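Sensor protein (Vibrio cholerae, PDB 3BY9) is the extracytoplasmic sensor domain of the membrane histidine kinase DctB, which binds C4-dicarboxylates and probably controls ATP-dependent histidine phosphorylation in a two-component system. Local coordinates at residues Gln13-Arg18 and Lys162-Val167; Lys41-Ala46 and Thr75-Arg80; Trp183-Val188 and Gln203-Ser208; Met150-Ile155 and Val175-Gln180. All coordinates share one frame; numbering follows the deposited sequence. Where two conformers were deposited one is given.

Contact 1 of 4, residues Gln13-Arg18 and Lys162-Val167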
loop_
_atom_site.group_PDB
_atom_site.type_symbol
_atom_site.label_atom_id
_atom_site.label_comp_id
_atom_site.label_asym_id
_atom_site.label_seq_id
_atom_site.Cartn_x
_atom_site.Cartn_y
_atom_site.Cartn_z
ATOM N N GLN A 13 0.220 -22.340 7.361
ATOM C CA GLN A 13 -1.000 -21.737 7.900
ATOM C C GLN A 13 -0.702 -20.932 9.157
ATOM O O GLN A 13 -1.271 -19.868 9.373
ATOM C CB GLN A 13 -2.073 -22.803 8.190
ATOM C CG GLN A 13 -2.740 -23.344 6.914
ATOM C CD GLN A 13 -3.395 -22.233 6.114
ATOM O OE1 GLN A 13 -4.274 -21.547 6.625
ATOM N NE2 GLN A 13 -2.971 -22.044 4.870
ATOM N N SER A 14 0.207 -21.430 9.993
ATOM C CA SER A 14 0.551 -20.708 11.206
ATOM C C SER A 14 1.357 -19.449 10.883
ATOM O O SER A 14 1.201 -18.402 11.536
ATOM C CB SER A 14 1.332 -21.621 12.140
ATOM O OG SER A 14 0.460 -22.596 12.694
ATOM N N GLN A 15 2.246 -19.547 9.899
ATOM C CA GLN A 15 3.016 -18.368 9.504
ATOM C C GLN A 15 2.091 -17.306 8.968
ATOM O O GLN A 15 2.271 -16.122 9.283
ATOM C CB GLN A 15 4.025 -18.703 8.422
ATOM C CG GLN A 15 5.133 -19.634 8.915
ATOM C CD GLN A 15 6.094 -19.917 7.779
ATOM O OE1 GLN A 15 6.977 -19.101 7.460
ATOM N NE2 GLN A 15 5.904 -21.036 7.137
ATOM N N LEU A 16 1.116 -17.718 8.147
ATOM C CA LEU A 16 0.187 -16.737 7.578
ATOM C C LEU A 16 -0.664 -16.113 8.698
ATOM O O LEU A 16 -0.990 -14.905 8.670
ATOM C CB LEU A 16 -0.738 -17.398 6.505
ATOM C CG LEU A 16 -0.005 -17.833 5.211
ATOM C CD1 LEU A 16 -0.843 -18.717 4.282
ATOM C CD2 LEU A 16 0.416 -16.528 4.478
ATOM N N ASP A 17 -1.054 -16.920 9.678
ATOM C CA ASP A 17 -1.851 -16.373 10.795
ATOM C C ASP A 17 -1.033 -15.297 11.539
ATOM O O ASP A 17 -1.528 -14.191 11.800
ATOM C CB ASP A 17 -2.200 -17.469 11.819
ATOM C CG ASP A 17 -3.298 -18.404 11.372
ATOM O OD1 ASP A 17 -3.974 -18.154 10.346
ATOM O OD2 ASP A 17 -3.488 -19.421 12.109
ATOM N N ARG A 18 0.220 -15.624 11.856
ATOM C CA ARG A 18 1.078 -14.691 12.596
ATOM C C ARG A 18 1.388 -13.417 11.784
ATOM O O ARG A 18 1.337 -12.293 12.310
ATOM C CB ARG A 18 2.405 -15.358 12.975
ATOM C CG ARG A 18 2.322 -16.429 14.058
ATOM C CD ARG A 18 3.732 -16.829 14.566
ATOM N NE ARG A 18 4.566 -17.499 13.567
ATOM C CZ ARG A 18 4.534 -18.809 13.334
ATOM N NH1 ARG A 18 3.715 -19.580 14.030
ATOM N NH2 ARG A 18 5.316 -19.356 12.412
ATOM N N LYS A 162 13.840 -17.288 8.007
ATOM C CA LYS A 162 14.962 -17.357 7.097
ATOM C C LYS A 162 14.886 -18.609 6.212
ATOM O O LYS A 162 15.773 -18.826 5.366
ATOM C CB LYS A 162 16.275 -17.314 7.906
ATOM C CG LYS A 162 16.539 -15.909 8.480
ATOM C CD LYS A 162 16.927 -14.959 7.350
ATOM C CE LYS A 162 17.073 -13.521 7.841
ATOM N NZ LYS A 162 15.844 -13.041 8.537
ATOM N N SER A 163 13.813 -19.402 6.375
ATOM C CA SER A 163 13.652 -20.612 5.589
ATOM C C SER A 163 12.481 -20.534 4.597
ATOM O O SER A 163 12.258 -21.478 3.847
ATOM C CB SER A 163 13.430 -21.835 6.552
ATOM O OG SER A 163 12.295 -21.628 7.370
ATOM N N SER A 164 11.801 -19.387 4.553
ATOM C CA SER A 164 10.649 -19.205 3.645
ATOM C C SER A 164 10.576 -17.703 3.329
ATOM O O SER A 164 11.197 -16.880 4.018
ATOM C CB SER A 164 9.363 -19.661 4.321
ATOM O OG SER A 164 9.096 -18.937 5.511
ATOM N N TYR A 165 9.824 -17.373 2.292
ATOM C CA TYR A 165 9.721 -15.998 1.837
ATOM C C TYR A 165 8.295 -15.598 1.774
ATOM O O TYR A 165 7.401 -16.460 1.735
ATOM C CB TYR A 165 10.285 -15.875 0.397
ATOM C CG TYR A 165 11.709 -16.359 0.251
ATOM C CD1 TYR A 165 12.795 -15.462 0.395
ATOM C CD2 TYR A 165 11.968 -17.726 0.120
ATOM C CE1 TYR A 165 14.132 -15.930 0.413
ATOM C CE2 TYR A 165 13.306 -18.205 0.182
ATOM C CZ TYR A 165 14.358 -17.283 0.328
ATOM O OH TYR A 165 15.634 -17.777 0.443
ATOM N N PHE A 166 8.046 -14.282 1.781
ATOM C CA PHE A 166 6.643 -13.906 1.565
ATOM C C PHE A 166 6.561 -12.867 0.466
ATOM O O PHE A 166 7.529 -12.158 0.157
ATOM C CB PHE A 166 5.987 -13.310 2.836
ATOM C CG PHE A 166 6.123 -11.809 2.932
ATOM C CD1 PHE A 166 5.166 -10.978 2.382
ATOM C CD2 PHE A 166 7.254 -11.240 3.527
ATOM C CE1 PHE A 166 5.321 -9.584 2.414
ATOM C CE2 PHE A 166 7.419 -9.850 3.562
ATOM C CZ PHE A 166 6.431 -9.018 2.995
ATOM N N VAL A 167 5.404 -12.819 -0.195
ATOM C CA VAL A 167 5.159 -11.695 -1.110
ATOM C C VAL A 167 3.707 -11.262 -0.804
ATOM O O VAL A 167 2.933 -12.075 -0.285
ATOM C CB VAL A 167 5.184 -12.037 -2.619
ATOM C CG1 VAL A 167 6.651 -12.381 -3.028
ATOM C CG2 VAL A 167 4.241 -13.234 -2.954
#
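Gln15 and Ser164 meet through their polar ends: the carbamoyl group of Gln15 reaches off its helix, and its OE1 corner approaches the Ser164 hydroxyl at an angle. Gln15 OE1 lies 2.9 Å from Ser164 OG, whereas Gln15 NE2 is 4.2 Å from the same Ser164 OG, so the amide presents its oxygen. The approach is bent at both atoms, about 137° at OE1 (measured from CD) and about 132° at OG (measured from CB). Ser164 OG is hydrogen-bonded to Asn161 OD1, just before this segment, so the serine hydroxyl has two amide oxygens close to it. The torsions explain the reach. Gln15 has CG opposite its carbonyl carbon and a fully stretched chi2 of -180°, which carries the amide across a backbone separation of 9.7 Å between Gln15 CA and Ser164 CA. Ser164 answers with a short arm, its OG tucked between its own N and carbonyl carbon. Only 60 Å² is buried between the two segments, and all of it comes from this pair. Both residues are buried in the fold; Gln15 also packs on Trp159 and Val254, and Ser164 on Ser256. Along the same helix, Asp17 forms a salt bridge with Arg243 of strand 238-245. The contact thus joins the long N-terminal helix 5-27 to the entry of edge strand 165-169 in the four-stranded antiparallel sheet, as expected for the helix-backed sheets of tandem PAS-like (PDC) sensor domains.

Contact 2 of 4, residues Lys41-Ala46 and Thr75-Arg80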
loop_
_atom_site.group_PDB
_atom_site.type_symbol
_atom_site.label_atom_id
_atom_site.label_comp_id
_atom_site.label_asym_id
_atom_site.label_seq_id
_atom_site.Cartn_x
_atom_site.Cartn_y
_atom_site.Cartn_z
ATOM N N LYS A 41 -10.276 21.896 13.800
ATOM C CA LYS A 41 -10.275 23.292 13.348
ATOM C C LYS A 41 -9.160 23.664 12.351
ATOM O O LYS A 41 -9.406 24.348 11.373
ATOM C CB LYS A 41 -10.222 24.213 14.574
ATOM C CG LYS A 41 -10.133 25.734 14.228
ATOM C CD LYS A 41 -10.327 26.551 15.531
ATOM C CE LYS A 41 -10.094 28.086 15.312
ATOM N NZ LYS A 41 -11.155 28.626 14.409
ATOM N N GLU A 42 -7.932 23.217 12.621
ATOM C CA GLU A 42 -6.819 23.547 11.744
ATOM C C GLU A 42 -7.055 23.106 10.300
ATOM O O GLU A 42 -6.649 23.796 9.355
ATOM C CB GLU A 42 -5.511 22.886 12.221
ATOM C CG GLU A 42 -4.981 23.342 13.641
ATOM C CD GLU A 42 -5.644 22.668 14.863
ATOM O OE1 GLU A 42 -6.737 22.085 14.744
ATOM O OE2 GLU A 42 -5.067 22.769 15.969
ATOM N N LEU A 43 -7.665 21.927 10.124
ATOM C CA LEU A 43 -7.888 21.432 8.764
ATOM C C LEU A 43 -9.060 22.161 8.105
ATOM O O LEU A 43 -8.946 22.593 6.960
ATOM C CB LEU A 43 -8.183 19.900 8.778
ATOM C CG LEU A 43 -6.951 18.999 8.890
ATOM C CD1 LEU A 43 -6.232 19.195 10.261
ATOM C CD2 LEU A 43 -7.442 17.520 8.756
ATOM N N VAL A 44 -10.168 22.327 8.837
ATOM C CA VAL A 44 -11.316 22.976 8.221
ATOM C C VAL A 44 -10.987 24.432 7.912
ATOM O O VAL A 44 -11.315 24.912 6.814
ATOM C CB VAL A 44 -12.578 22.894 9.088
ATOM C CG1 VAL A 44 -13.760 23.695 8.435
ATOM C CG2 VAL A 44 -12.959 21.408 9.276
ATOM N N ASP A 45 -10.317 25.118 8.834
ATOM C CA ASP A 45 -9.996 26.516 8.576
ATOM C C ASP A 45 -9.090 26.686 7.342
ATOM O O ASP A 45 -9.194 27.701 6.621
ATOM C CB ASP A 45 -9.307 27.156 9.790
ATOM C CG ASP A 45 -10.291 27.511 10.945
ATOM O OD1 ASP A 45 -9.801 27.997 11.987
ATOM O OD2 ASP A 45 -11.507 27.321 10.801
ATOM N N ALA A 46 -8.168 25.752 7.137
ATOM C CA ALA A 46 -7.324 25.848 5.948
ATOM C C ALA A 46 -8.142 25.698 4.672
ATOM O O ALA A 46 -7.933 26.407 3.680
ATOM C CB ALA A 46 -6.213 24.763 5.994
ATOM N N THR A 75 1.412 13.230 6.214
ATOM C CA THR A 75 -0.016 13.458 6.592
ATOM C C THR A 75 -0.319 14.765 5.847
ATOM O O THR A 75 0.342 15.762 6.084
ATOM C CB THR A 75 -0.186 13.642 8.105
ATOM O OG1 THR A 75 0.229 12.434 8.791
ATOM C CG2 THR A 75 -1.668 13.917 8.437
ATOM N N TYR A 76 -1.348 14.747 4.976
ATOM C CA TYR A 76 -1.519 15.925 4.133
ATOM C C TYR A 76 -2.981 16.160 3.783
ATOM O O TYR A 76 -3.766 15.222 3.678
ATOM C CB TYR A 76 -0.669 15.811 2.843
ATOM C CG TYR A 76 -0.813 14.527 2.052
ATOM C CD1 TYR A 76 -1.438 14.536 0.799
ATOM C CD2 TYR A 76 -0.255 13.306 2.521
ATOM C CE1 TYR A 76 -1.490 13.347 0.010
ATOM C CE2 TYR A 76 -0.320 12.154 1.746
ATOM C CZ TYR A 76 -0.915 12.174 0.525
ATOM O OH TYR A 76 -0.902 11.015 -0.221
ATOM N N LEU A 77 -3.283 17.435 3.582
ATOM C CA LEU A 77 -4.657 17.915 3.350
ATOM C C LEU A 77 -4.859 18.363 1.925
ATOM O O LEU A 77 -4.097 19.166 1.426
ATOM C CB LEU A 77 -4.893 19.104 4.320
ATOM C CG LEU A 77 -6.268 19.761 4.258
ATOM C CD1 LEU A 77 -7.320 18.796 4.856
ATOM C CD2 LEU A 77 -6.244 20.995 5.155
ATOM N N ILE A 78 -5.927 17.856 1.290
ATOM C CA ILE A 78 -6.176 18.146 -0.121
ATOM C C ILE A 78 -7.508 18.880 -0.279
ATOM O O ILE A 78 -8.485 18.515 0.374
ATOM C CB ILE A 78 -6.227 16.807 -0.864
ATOM C CG1 ILE A 78 -4.951 15.968 -0.523
ATOM C CG2 ILE A 78 -6.194 17.050 -2.349
ATOM C CD1 ILE A 78 -4.955 14.606 -1.240
ATOM N N ASP A 79 -7.553 19.909 -1.146
ATOM C CA ASP A 79 -8.802 20.612 -1.352
ATOM C C ASP A 79 -9.772 19.804 -2.214
ATOM O O ASP A 79 -9.490 18.696 -2.613
ATOM C CB ASP A 79 -8.541 22.049 -1.892
ATOM C CG ASP A 79 -8.074 22.092 -3.347
ATOM O OD1 ASP A 79 -8.144 21.083 -4.051
ATOM O OD2 ASP A 79 -7.641 23.189 -3.796
ATOM N N ARG A 80 -10.960 20.332 -2.460
ATOM C CA ARG A 80 -11.949 19.522 -3.157
ATOM C C ARG A 80 -11.693 19.354 -4.647
ATOM O O ARG A 80 -12.413 18.610 -5.318
ATOM C CB ARG A 80 -13.364 20.100 -2.903
ATOM C CG ARG A 80 -13.611 21.427 -3.564
ATOM C CD ARG A 80 -15.075 21.792 -3.264
ATOM N NE ARG A 80 -15.490 23.004 -3.951
ATOM C CZ ARG A 80 -15.883 23.044 -5.219
ATOM N NH1 ARG A 80 -15.915 21.925 -5.937
ATOM N NH2 ARG A 80 -16.235 24.207 -5.761
#
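Leu77 and Leu43 join a helix to a sheet in the PAS-like half of the sensor domain that carries the succinate-binding residues: helix 41-48 lies against one face of the five-stranded antiparallel sheet, over strand 74-79. The evidence is the path of the Leu77 side chain, which leaves the strand toward the helix. Its CB and CG have no helix partner within 4.2 Å, and the contact is made beyond the fork. With CG anti to the backbone N (chi1 -180°), the branches spread along the helix surface. CD1 settles against the isobutyl group of Leu43, 4.1 Å from Leu43 CG and equally near Leu43 CD2. CD2 turns toward the next turn of the helix and touches the Ala46 methyl, with Leu77 CD2 3.9 Å from Ala46 CB. The two leucines cross obliquely, one branch of Leu77, CD1, lying against CB, CG and CD2 of Leu43, and the backbones approach to 7.2 Å between Leu43 CA and Leu77 CA. Tyr62 and Ile146 also pack on Leu43, Val136 on Leu77, and Ile85 on Ala46, and these extend the apolar layer. The neighbouring Tyr76 lies on the other side of the strand, where its hydroxyl bonds that of Tyr106, a succinate-binding residue. On the outer side of the helix, Lys41 NZ and Asp45 OD1 form a 2.8 Å salt bridge in which the aspartate oxygen uses its syn lone pair. Leu43 is also about 8 Å, by side chain, from a bound calcium ion. The shortest approach across the contact involves a polar atom: Leu77 CD2 rests 3.6 Å from the carbonyl oxygen Leu43 O.

Contact 3 of 4, residues Trp183-Val188 and Gln203-Ser208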
loop_
_atom_site.group_PDB
_atom_site.type_symbol
_atom_site.label_atom_id
_atom_site.label_comp_id
_atom_site.label_asym_id
_atom_site.label_seq_id
_atom_site.Cartn_x
_atom_site.Cartn_y
_atom_site.Cartn_z
ATOM N N TRP A 183 12.149 -8.848 -6.132
ATOM C CA TRP A 183 10.875 -9.237 -6.784
ATOM C C TRP A 183 9.856 -8.078 -6.766
ATOM O O TRP A 183 8.784 -8.179 -7.409
ATOM C CB TRP A 183 10.263 -10.479 -6.090
ATOM C CG TRP A 183 11.134 -11.743 -6.093
ATOM C CD1 TRP A 183 12.192 -12.010 -6.934
ATOM C CD2 TRP A 183 10.994 -12.889 -5.252
ATOM N NE1 TRP A 183 12.705 -13.262 -6.663
ATOM C CE2 TRP A 183 11.994 -13.822 -5.635
ATOM C CE3 TRP A 183 10.128 -13.224 -4.198
ATOM C CZ2 TRP A 183 12.138 -15.060 -5.000
ATOM C CZ3 TRP A 183 10.279 -14.437 -3.568
ATOM C CH2 TRP A 183 11.286 -15.349 -3.971
ATOM N N LEU A 184 10.161 -6.989 -6.065
ATOM C CA LEU A 184 9.208 -5.842 -6.028
ATOM C C LEU A 184 8.894 -5.326 -7.419
ATOM O O LEU A 184 9.785 -5.187 -8.241
ATOM C CB LEU A 184 9.759 -4.670 -5.190
ATOM C CG LEU A 184 9.856 -4.980 -3.679
ATOM C CD1 LEU A 184 10.497 -3.760 -2.983
ATOM C CD2 LEU A 184 8.493 -5.284 -3.050
ATOM N N PHE A 185 7.620 -5.020 -7.669
ATOM C CA PHE A 185 7.152 -4.492 -8.935
ATOM C C PHE A 185 7.293 -5.473 -10.122
ATOM O O PHE A 185 7.292 -5.036 -11.265
ATOM C CB PHE A 185 7.807 -3.140 -9.265
ATOM C CG PHE A 185 7.693 -2.120 -8.150
ATOM C CD1 PHE A 185 6.449 -1.712 -7.685
ATOM C CD2 PHE A 185 8.834 -1.605 -7.547
ATOM C CE1 PHE A 185 6.336 -0.795 -6.606
ATOM C CE2 PHE A 185 8.742 -0.694 -6.476
ATOM C CZ PHE A 185 7.482 -0.296 -6.009
ATOM N N HIS A 186 7.442 -6.773 -9.843
ATOM C CA HIS A 186 7.436 -7.786 -10.897
ATOM C C HIS A 186 6.125 -8.545 -10.710
ATOM O O HIS A 186 5.570 -8.628 -9.608
ATOM C CB HIS A 186 8.549 -8.815 -10.732
ATOM C CG HIS A 186 9.912 -8.283 -11.019
ATOM N ND1 HIS A 186 10.451 -7.196 -10.354
ATOM C CD2 HIS A 186 10.849 -8.695 -11.907
ATOM C CE1 HIS A 186 11.673 -6.976 -10.819
ATOM N NE2 HIS A 186 11.936 -7.872 -11.758
ATOM N N SER A 187 5.604 -9.112 -11.780
ATOM C CA SER A 187 4.395 -9.918 -11.633
ATOM C C SER A 187 4.812 -11.357 -11.377
ATOM O O SER A 187 5.887 -11.788 -11.812
ATOM C CB SER A 187 3.520 -9.863 -12.890
ATOM O OG SER A 187 4.238 -10.262 -14.061
ATOM N N VAL A 188 3.961 -12.128 -10.702
ATOM C CA VAL A 188 4.332 -13.501 -10.410
ATOM C C VAL A 188 4.408 -14.298 -11.699
ATOM O O VAL A 188 5.320 -15.104 -11.884
ATOM C CB VAL A 188 3.304 -14.157 -9.464
ATOM C CG1 VAL A 188 3.523 -15.676 -9.384
ATOM C CG2 VAL A 188 3.455 -13.530 -8.050
ATOM N N GLN A 203 -1.436 4.110 -12.930
ATOM C CA GLN A 203 -0.352 4.826 -12.275
ATOM C C GLN A 203 -0.112 4.402 -10.827
ATOM O O GLN A 203 0.636 5.087 -10.112
ATOM C CB GLN A 203 -0.543 6.361 -12.358
ATOM C CG GLN A 203 -0.251 6.934 -13.778
ATOM C CD GLN A 203 1.239 6.960 -14.152
ATOM O OE1 GLN A 203 2.055 7.659 -13.543
ATOM N NE2 GLN A 203 1.593 6.191 -15.179
ATOM N N GLN A 204 -0.673 3.253 -10.457
ATOM C CA GLN A 204 -0.486 2.709 -9.112
ATOM C C GLN A 204 1.000 2.517 -8.838
ATOM O O GLN A 204 1.437 2.752 -7.707
ATOM C CB GLN A 204 -1.210 1.384 -8.955
ATOM C CG GLN A 204 -1.195 0.844 -7.487
ATOM C CD GLN A 204 -2.306 -0.155 -7.261
ATOM O OE1 GLN A 204 -2.767 -0.810 -8.215
ATOM N NE2 GLN A 204 -2.747 -0.306 -6.006
ATOM N N TYR A 205 1.759 2.100 -9.867
ATOM C CA TYR A 205 3.222 1.945 -9.737
ATOM C C TYR A 205 3.909 2.928 -10.699
ATOM O O TYR A 205 5.003 2.641 -11.216
ATOM C CB TYR A 205 3.661 0.502 -10.053
ATOM C CG TYR A 205 2.865 -0.502 -9.268
ATOM C CD1 TYR A 205 2.896 -0.501 -7.863
ATOM C CD2 TYR A 205 2.003 -1.374 -9.899
ATOM C CE1 TYR A 205 2.074 -1.348 -7.125
ATOM C CE2 TYR A 205 1.196 -2.209 -9.190
ATOM C CZ TYR A 205 1.232 -2.198 -7.789
ATOM O OH TYR A 205 0.439 -3.052 -7.074
ATOM N N LEU A 206 3.299 4.098 -10.872
ATOM C CA LEU A 206 3.816 5.144 -11.743
ATOM C C LEU A 206 4.136 4.527 -13.117
ATOM O O LEU A 206 3.279 3.788 -13.661
ATOM C CB LEU A 206 5.032 5.800 -11.126
ATOM C CG LEU A 206 4.760 6.291 -9.667
ATOM C CD1 LEU A 206 5.953 6.984 -9.051
ATOM C CD2 LEU A 206 3.554 7.221 -9.641
ATOM N N ASP A 207 5.330 4.824 -13.656
ATOM C CA ASP A 207 5.732 4.271 -14.970
ATOM C C ASP A 207 6.688 3.080 -14.823
ATOM O O ASP A 207 7.530 2.806 -15.711
ATOM C CB ASP A 207 6.452 5.327 -15.814
ATOM C CG ASP A 207 5.601 6.532 -16.121
ATOM O OD1 ASP A 207 4.381 6.379 -16.314
ATOM O OD2 ASP A 207 6.174 7.643 -16.221
ATOM N N SER A 208 6.558 2.363 -13.725
ATOM C CA SER A 208 7.423 1.229 -13.472
ATOM C C SER A 208 7.250 0.155 -14.488
ATOM O O SER A 208 6.127 -0.181 -14.868
ATOM C CB SER A 208 7.125 0.561 -12.095
ATOM O OG SER A 208 7.368 1.438 -11.023
#
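Tyr205 O, on the residue whose ring meets Phe185, is gripped twice by Ser208. Ser208 OG donates to Tyr205 O at 2.7 Å, with an angle of 149° at the oxygen and the hydroxyl tilted from the carbonyl plane. Ser208 N adds a 3.0 Å bond to Tyr205 O, closing a type II' turn. Across the contact the link is aromatic. Tyr205 CD1 comes to the edge of the Phe185 ring, near its plane, 3.7 Å from Phe185 CE1. With centroids 5.7 Å apart and planes at 58°, the pair is oblique. Phe185 sits with positive phi in the type II turn from Trp183 to His186; its chi1 of -52° sets CG beside its own N and leads the ring toward the tyrosine. In the same turn, His186 ND1 bonds Leu184 O at 3.0 Å. At the far end of Tyr205, OH bonds Asp170 OD2, while its ring packs on Phe119 of strand 116-121. Arg104, a succinate-binding residue, lies about 7 Å from Tyr205 by side chain and makes a weak bond to Gln203 O. The polar bonds fix each turn internally, and the bridge between them is the oblique Phe185-Tyr205 ring contact, which implies an interface held by apolar contact without direct polar links between the two segments.

Contact 4 of 4, residues Met150-Ile155 and Val175-Gln180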
loop_
_atom_site.group_PDB
_atom_site.type_symbol
_atom_site.label_atom_id
_atom_site.label_comp_id
_atom_site.label_asym_id
_atom_site.label_seq_id
_atom_site.Cartn_x
_atom_site.Cartn_y
_atom_site.Cartn_z
HETATM N N MSE A 150 1.503 5.653 5.234
HETATM C CA MSE A 150 2.338 4.831 6.128
HETATM C C MSE A 150 3.431 4.153 5.323
HETATM O O MSE A 150 3.162 3.589 4.266
HETATM C CB MSE A 150 1.466 3.724 6.813
HETATM C CG MSE A 150 2.233 2.988 7.895
HETATM SE SE MSE A 150 1.272 1.285 8.266
HETATM C CE MSE A 150 1.783 0.348 6.616
ATOM N N ASP A 151 4.662 4.196 5.841
ATOM C CA ASP A 151 5.813 3.540 5.211
ATOM C C ASP A 151 5.565 2.054 5.462
ATOM O O ASP A 151 4.957 1.688 6.473
ATOM C CB ASP A 151 7.077 4.010 5.951
ATOM C CG ASP A 151 8.345 3.388 5.424
ATOM O OD1 ASP A 151 8.782 3.772 4.310
ATOM O OD2 ASP A 151 8.907 2.518 6.136
ATOM N N LEU A 152 6.078 1.217 4.572
ATOM C CA LEU A 152 5.878 -0.244 4.679
ATOM C C LEU A 152 6.945 -1.008 5.439
ATOM O O LEU A 152 6.829 -2.226 5.606
ATOM C CB LEU A 152 5.826 -0.833 3.301
ATOM C CG LEU A 152 4.782 -0.147 2.434
ATOM C CD1 LEU A 152 4.783 -0.794 1.077
ATOM C CD2 LEU A 152 3.408 -0.271 3.072
ATOM N N SER A 153 7.995 -0.340 5.882
ATOM C CA SER A 153 9.079 -1.061 6.577
ATOM C C SER A 153 8.688 -1.873 7.784
ATOM O O SER A 153 9.155 -3.000 7.935
ATOM C CB SER A 153 10.189 -0.086 7.003
ATOM O OG SER A 153 10.711 0.552 5.853
ATOM N N ALA A 154 7.848 -1.334 8.664
ATOM C CA ALA A 154 7.521 -2.115 9.849
ATOM C C ALA A 154 6.783 -3.412 9.460
ATOM O O ALA A 154 6.921 -4.433 10.143
ATOM C CB ALA A 154 6.690 -1.269 10.854
ATOM N N ILE A 155 6.003 -3.379 8.377
ATOM C CA ILE A 155 5.324 -4.611 7.945
ATOM C C ILE A 155 6.380 -5.579 7.392
ATOM O O ILE A 155 6.497 -6.704 7.858
ATOM C CB ILE A 155 4.263 -4.351 6.844
ATOM C CG1 ILE A 155 3.035 -3.653 7.456
ATOM C CG2 ILE A 155 3.806 -5.683 6.189
ATOM C CD1 ILE A 155 1.886 -3.436 6.420
ATOM N N VAL A 175 3.901 -8.001 -7.346
ATOM C CA VAL A 175 4.475 -8.060 -5.993
ATOM C C VAL A 175 4.688 -6.641 -5.478
ATOM O O VAL A 175 5.502 -5.898 -6.011
ATOM C CB VAL A 175 5.809 -8.854 -6.028
ATOM C CG1 VAL A 175 6.452 -8.834 -4.655
ATOM C CG2 VAL A 175 5.503 -10.325 -6.410
ATOM N N PHE A 176 3.908 -6.254 -4.450
ATOM C CA PHE A 176 3.985 -4.911 -3.875
ATOM C C PHE A 176 4.841 -4.892 -2.603
ATOM O O PHE A 176 5.424 -3.860 -2.296
ATOM C CB PHE A 176 2.579 -4.396 -3.560
ATOM C CG PHE A 176 2.579 -3.038 -2.990
ATOM C CD1 PHE A 176 3.040 -1.972 -3.743
ATOM C CD2 PHE A 176 2.197 -2.833 -1.685
ATOM C CE1 PHE A 176 3.129 -0.678 -3.197
ATOM C CE2 PHE A 176 2.277 -1.548 -1.113
ATOM C CZ PHE A 176 2.747 -0.475 -1.877
HETATM N N MSE A 177 4.883 -6.011 -1.850
HETATM C CA MSE A 177 5.758 -6.132 -0.656
HETATM C C MSE A 177 6.407 -7.495 -0.771
HETATM O O MSE A 177 5.827 -8.404 -1.322
HETATM C CB MSE A 177 4.961 -6.059 0.661
HETATM C CG MSE A 177 4.491 -4.653 0.899
HETATM SE SE MSE A 177 3.626 -4.476 2.627
HETATM C CE MSE A 177 2.074 -5.417 2.327
ATOM N N SER A 178 7.609 -7.645 -0.221
ATOM C CA SER A 178 8.230 -8.970 -0.305
ATOM C C SER A 178 9.432 -9.027 0.642
ATOM O O SER A 178 10.009 -7.993 0.959
ATOM C CB SER A 178 8.767 -9.167 -1.701
ATOM O OG SER A 178 9.396 -10.458 -1.790
ATOM N N SER A 179 9.780 -10.233 1.096
ATOM C CA SER A 179 11.011 -10.378 1.863
ATOM C C SER A 179 12.199 -10.487 0.884
ATOM O O SER A 179 13.358 -10.519 1.322
ATOM C CB SER A 179 10.927 -11.599 2.800
ATOM O OG SER A 179 10.709 -12.843 2.097
ATOM N N GLN A 180 11.949 -10.560 -0.429
ATOM C CA GLN A 180 13.034 -10.578 -1.444
ATOM C C GLN A 180 12.760 -9.297 -2.257
ATOM O O GLN A 180 11.930 -9.245 -3.152
ATOM C CB GLN A 180 12.990 -11.866 -2.295
ATOM C CG GLN A 180 13.777 -11.825 -3.616
ATOM C CD GLN A 180 15.202 -11.256 -3.504
ATOM O OE1 GLN A 180 15.396 -10.053 -3.348
ATOM N NE2 GLN A 180 16.197 -12.124 -3.614
#
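Leu152, just before helix 153-157, and Ile155 in its first turn pack on Phe176 and Met177, which form a classic beta bulge opposite Ala168. All the contacts across the segments are apolar. Leu152 CD1 is tight against the Phe176 ring, 3.4 Å from Phe176 CE2 and only slightly farther from CZ, an oblique approach with the side chains crossing at about a right angle. The same methyl reaches 3.9 Å from Met177 CG, so Leu152 CD1 touches both bulge residues. In Met177, a selenomethionine, chi1 (-72°) and the extended chi2 (-175°) carry SE to Ile155. The polar bonds do not cross the contact. Asp151 OD2 caps the helix, accepting Ser153 N at 3.0 Å from above the carboxylate plane and Ser153 OG at 2.7 Å on its syn lone pair. In the other segment, Ser178 OG accepts Gln180 N at 2.9 Å, an ST turn that follows the bulge, while Ser178 N bonds an outside partner, Glu156 OE2 of the helix. Ile23 and Thr26 of helix 5-27 also pack on Ile155, and Arg128 on Leu152 and Met177. The side chains of Ile155 and Met177 cross at about a right angle, with Ile155 CG2 3.8 Å from Met177 SE.

How the contacts relate
Helix 5-27 opens contact 1, whose loop closes only at 162-167, 144 residues later. Nested inside it, contact 2 closes a short loop from 41-46 to 75-80 in the five-stranded half; the centres of contacts 1 and 2 lie about 40 Å apart, on opposite sides of the chain's centre. Contact 4 opens at 150-155, before contact 1 closes, and closes at 175-180, so the two cross, joined by a probable Phe166 N-Ser179 OG hydrogen bond. Contact 3 follows in series, spanning helix 193-202, and meets contact 4 through a probable Phe185 N-Val175 O hydrogen bond. Contact 1 thus belongs to the four-stranded half, contact 2 to the five-stranded one, and contacts 3 and 4 lie where the halves meet.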